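Local structure of putative transcriptional regulator, IclR family (Arthrobacter aurescens, 3OBF) at residues N30-Q39 with A50-E58. The protein is a putative IclR-family transcriptional regulator that probably binds DNA to control gene expression, represented here by its C-terminal, GAF-like effector-binding-type domain. Sequence-based numbering, arbitrary orientation.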
loop_
_atom_site.group_PDB
_atom_site.type_symbol
_atom_site.label_atom_id
_atom_site.label_comp_id
_atom_site.label_asym_id
_atom_site.label_seq_id
_atom_site.Cartn_x
_atom_site.Cartn_y
_atom_site.Cartn_z
ATOM N N ASN A 30 9.906 6.899 1.731
ATOM C CA ASN A 30 11.192 7.609 1.883
ATOM C C ASN A 30 12.395 6.910 1.240
ATOM O O ASN A 30 13.552 7.311 1.451
ATOM C CB ASN A 30 11.495 7.935 3.356
ATOM C CG ASN A 30 11.650 6.709 4.204
ATOM O OD1 ASN A 30 11.847 5.617 3.698
ATOM N ND2 ASN A 30 11.588 6.885 5.517
ATOM N N GLY A 31 12.142 5.849 0.487
ATOM C CA GLY A 31 13.210 5.135 -0.227
ATOM C C GLY A 31 13.587 3.803 0.376
ATOM O O GLY A 31 14.088 2.929 -0.309
ATOM N N ASN A 32 13.362 3.630 1.669
ATOM C CA ASN A 32 13.540 2.302 2.234
ATOM C C ASN A 32 12.420 1.899 3.214
ATOM O O ASN A 32 12.520 0.858 3.893
ATOM C CB ASN A 32 14.975 2.130 2.800
ATOM C CG ASN A 32 15.309 3.146 3.873
ATOM O OD1 ASN A 32 14.426 3.855 4.363
ATOM N ND2 ASN A 32 16.570 3.235 4.234
ATOM N N GLU A 33 11.375 2.732 3.291
ATOM C CA GLU A 33 10.259 2.541 4.226
ATOM C C GLU A 33 8.992 3.204 3.745
ATOM O O GLU A 33 9.009 4.312 3.179
ATOM C CB GLU A 33 10.501 3.182 5.596
ATOM C CG GLU A 33 11.677 2.764 6.391
ATOM C CD GLU A 33 11.840 3.697 7.566
ATOM O OE1 GLU A 33 11.772 4.925 7.347
ATOM O OE2 GLU A 33 12.008 3.221 8.704
ATOM N N SER A 34 7.886 2.542 4.030
ATOM C CA SER A 34 6.606 3.127 3.794
ATOM C C SER A 34 6.102 3.706 5.121
ATOM O O SER A 34 6.224 3.064 6.164
ATOM C CB SER A 34 5.666 2.070 3.237
ATOM O OG SER A 34 4.466 2.694 2.914
HETATM N N MSE A 35 5.586 4.937 5.098
HETATM C CA MSE A 35 5.175 5.594 6.342
HETATM C C MSE A 35 3.751 6.088 6.276
HETATM O O MSE A 35 3.347 6.690 5.279
HETATM C CB MSE A 35 6.130 6.745 6.726
HETATM C CG MSE A 35 5.887 7.309 8.123
HETATM SE SE MSE A 35 7.119 8.755 8.521
HETATM C CE MSE A 35 6.989 8.898 10.441
ATOM N N CYS A 36 3.002 5.851 7.353
ATOM C CA CYS A 36 1.640 6.339 7.423
ATOM C C CYS A 36 1.606 7.836 7.822
ATOM O O CYS A 36 2.099 8.224 8.884
ATOM C CB CYS A 36 0.793 5.484 8.358
ATOM S SG CYS A 36 -0.868 6.197 8.529
ATOM N N VAL A 37 1.065 8.675 6.948
ATOM C CA VAL A 37 1.055 10.117 7.238
ATOM C C VAL A 37 -0.363 10.667 7.459
ATOM O O VAL A 37 -0.511 11.811 7.861
ATOM C CB VAL A 37 1.729 10.945 6.122
ATOM C CG1 VAL A 37 3.186 10.559 5.982
ATOM C CG2 VAL A 37 0.940 10.859 4.772
ATOM N N GLU A 38 -1.384 9.858 7.165
ATOM C CA GLU A 38 -2.771 10.245 7.367
ATOM C C GLU A 38 -3.617 8.976 7.388
ATOM O O GLU A 38 -3.476 8.121 6.507
ATOM C CB GLU A 38 -3.245 11.166 6.235
ATOM C CG GLU A 38 -4.492 11.974 6.561
ATOM C CD GLU A 38 -4.673 13.137 5.578
ATOM O OE1 GLU A 38 -4.601 14.295 6.048
ATOM O OE2 GLU A 38 -4.869 12.894 4.351
ATOM N N GLN A 39 -4.497 8.852 8.377
ATOM C CA GLN A 39 -5.330 7.663 8.481
ATOM C C GLN A 39 -6.663 7.897 9.210
ATOM O O GLN A 39 -6.792 8.824 10.018
ATOM C CB GLN A 39 -4.521 6.509 9.117
ATOM C CG GLN A 39 -4.249 6.678 10.614
ATOM C CD GLN A 39 -5.225 5.880 11.464
ATOM O OE1 GLN A 39 -6.180 6.437 11.985
ATOM N NE2 GLN A 39 -4.992 4.565 11.593
ATOM N N ALA A 50 -1.948 0.501 11.073
ATOM C CA ALA A 50 -1.465 1.691 10.357
ATOM C C ALA A 50 -1.671 2.981 11.152
ATOM O O ALA A 50 -2.258 3.938 10.626
ATOM C CB ALA A 50 -2.120 1.794 8.945
ATOM N N PRO A 51 -1.184 3.023 12.416
ATOM C CA PRO A 51 -1.355 4.274 13.157
ATOM C C PRO A 51 -0.412 5.353 12.563
ATOM O O PRO A 51 0.583 4.997 11.934
ATOM C CB PRO A 51 -0.955 3.888 14.601
ATOM C CG PRO A 51 0.062 2.781 14.435
ATOM C CD PRO A 51 -0.388 2.026 13.175
ATOM N N LEU A 52 -0.739 6.637 12.711
ATOM C CA LEU A 52 0.098 7.710 12.184
ATOM C C LEU A 52 1.578 7.480 12.523
ATOM O O LEU A 52 1.913 7.134 13.659
ATOM C CB LEU A 52 -0.346 9.062 12.771
ATOM C CG LEU A 52 -1.670 9.538 12.178
ATOM C CD1 LEU A 52 -2.168 10.785 12.841
ATOM C CD2 LEU A 52 -1.482 9.758 10.679
ATOM N N GLY A 53 2.458 7.669 11.539
ATOM C CA GLY A 53 3.894 7.556 11.790
ATOM C C GLY A 53 4.445 6.138 11.718
ATOM O O GLY A 53 5.645 5.967 11.700
ATOM N N ALA A 54 3.569 5.132 11.637
ATOM C CA ALA A 54 4.008 3.765 11.512
ATOM C C ALA A 54 4.829 3.611 10.227
ATOM O O ALA A 54 4.537 4.230 9.183
ATOM C CB ALA A 54 2.806 2.803 11.527
ATOM N N ARG A 55 5.891 2.826 10.345
ATOM C CA ARG A 55 6.846 2.628 9.266
ATOM C C ARG A 55 6.953 1.155 8.927
ATOM O O ARG A 55 7.083 0.318 9.819
ATOM C CB ARG A 55 8.223 3.158 9.662
ATOM C CG ARG A 55 8.360 4.686 9.801
ATOM C CD ARG A 55 9.665 4.984 10.591
ATOM N NE ARG A 55 9.823 6.387 10.989
ATOM C CZ ARG A 55 10.430 7.335 10.259
ATOM N NH1 ARG A 55 10.944 7.062 9.063
ATOM N NH2 ARG A 55 10.518 8.577 10.720
ATOM N N TYR A 56 6.911 0.845 7.640
ATOM C CA TYR A 56 6.885 -0.548 7.182
ATOM C C TYR A 56 8.076 -0.808 6.257
ATOM O O TYR A 56 8.286 -0.057 5.305
ATOM C CB TYR A 56 5.545 -0.854 6.473
ATOM C CG TYR A 56 4.354 -0.674 7.392
ATOM C CD1 TYR A 56 3.882 -1.735 8.184
ATOM C CD2 TYR A 56 3.737 0.580 7.505
ATOM C CE1 TYR A 56 2.809 -1.554 9.065
ATOM C CE2 TYR A 56 2.676 0.787 8.377
ATOM C CZ TYR A 56 2.218 -0.280 9.154
ATOM O OH TYR A 56 1.169 -0.051 9.992
ATOM N N ASN A 57 8.862 -1.852 6.538
ATOM C CA ASN A 57 9.961 -2.210 5.611
ATOM C C ASN A 57 10.017 -3.704 5.223
ATOM O O ASN A 57 11.061 -4.196 4.768
ATOM C CB ASN A 57 11.320 -1.720 6.117
ATOM C CG ASN A 57 11.863 -2.587 7.220
ATOM O OD1 ASN A 57 11.119 -3.094 8.023
ATOM N ND2 ASN A 57 13.168 -2.778 7.244
ATOM N N GLU A 58 8.894 -4.406 5.382
ATOM C CA GLU A 58 8.776 -5.798 4.931
ATOM C C GLU A 58 8.296 -5.771 3.496
ATOM O O GLU A 58 7.329 -5.080 3.138
ATOM C CB GLU A 58 7.784 -6.572 5.805
ATOM C CG GLU A 58 8.296 -6.672 7.277
ATOM C CD GLU A 58 7.267 -7.209 8.256
ATOM O OE1 GLU A 58 7.190 -8.440 8.419
ATOM O OE2 GLU A 58 6.550 -6.396 8.900
#
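Arg55 lies between Glu33 and Met35 where the short strand 55-56 pairs antiparallel with strand 34-39, at one margin of the sheet in this GAF-like IclR domain. The extended, flexible chain of Met35, a selenomethionine, lays SE and CE over one guanidinium face of Arg55, SE 4.0 Å above its centre. At the edge, Arg55 NH1 forms a salt bridge to Glu33 OE1 (2.9 Å), the planes 37° apart. Two donors grip Glu33 OE1: Asn30 ND2 gives its anti lone pair a nearly straight hydrogen bond (2.7 Å, 171°), while Arg55 NH1 comes on the syn side, out of the carboxylate plane and more bent (141°). Replacing Glu33 with alanine is likely to cost Arg55 and the Asn30 amide their shared acceptor, leaving the guanidinium edge less firmly fixed. On the other face, Ser34 and Tyr56 lie side by side toward helix 62-69; Ser34 OG is hydrogen-bonded to Ser63 OG. Just before strand 55-56, in the type II turn Pro51-Ala54, Gly53 suits its place because a CB would jam against Leu52 O. Gly53 N donates to Cys36 O. Leu52 CD2 rests against Val37-Glu38, a classic bulge facing Leu26, and Gln39 NE2 donates to Ala50 O (3.0 Å) from above the Ala50 carbonyl plane.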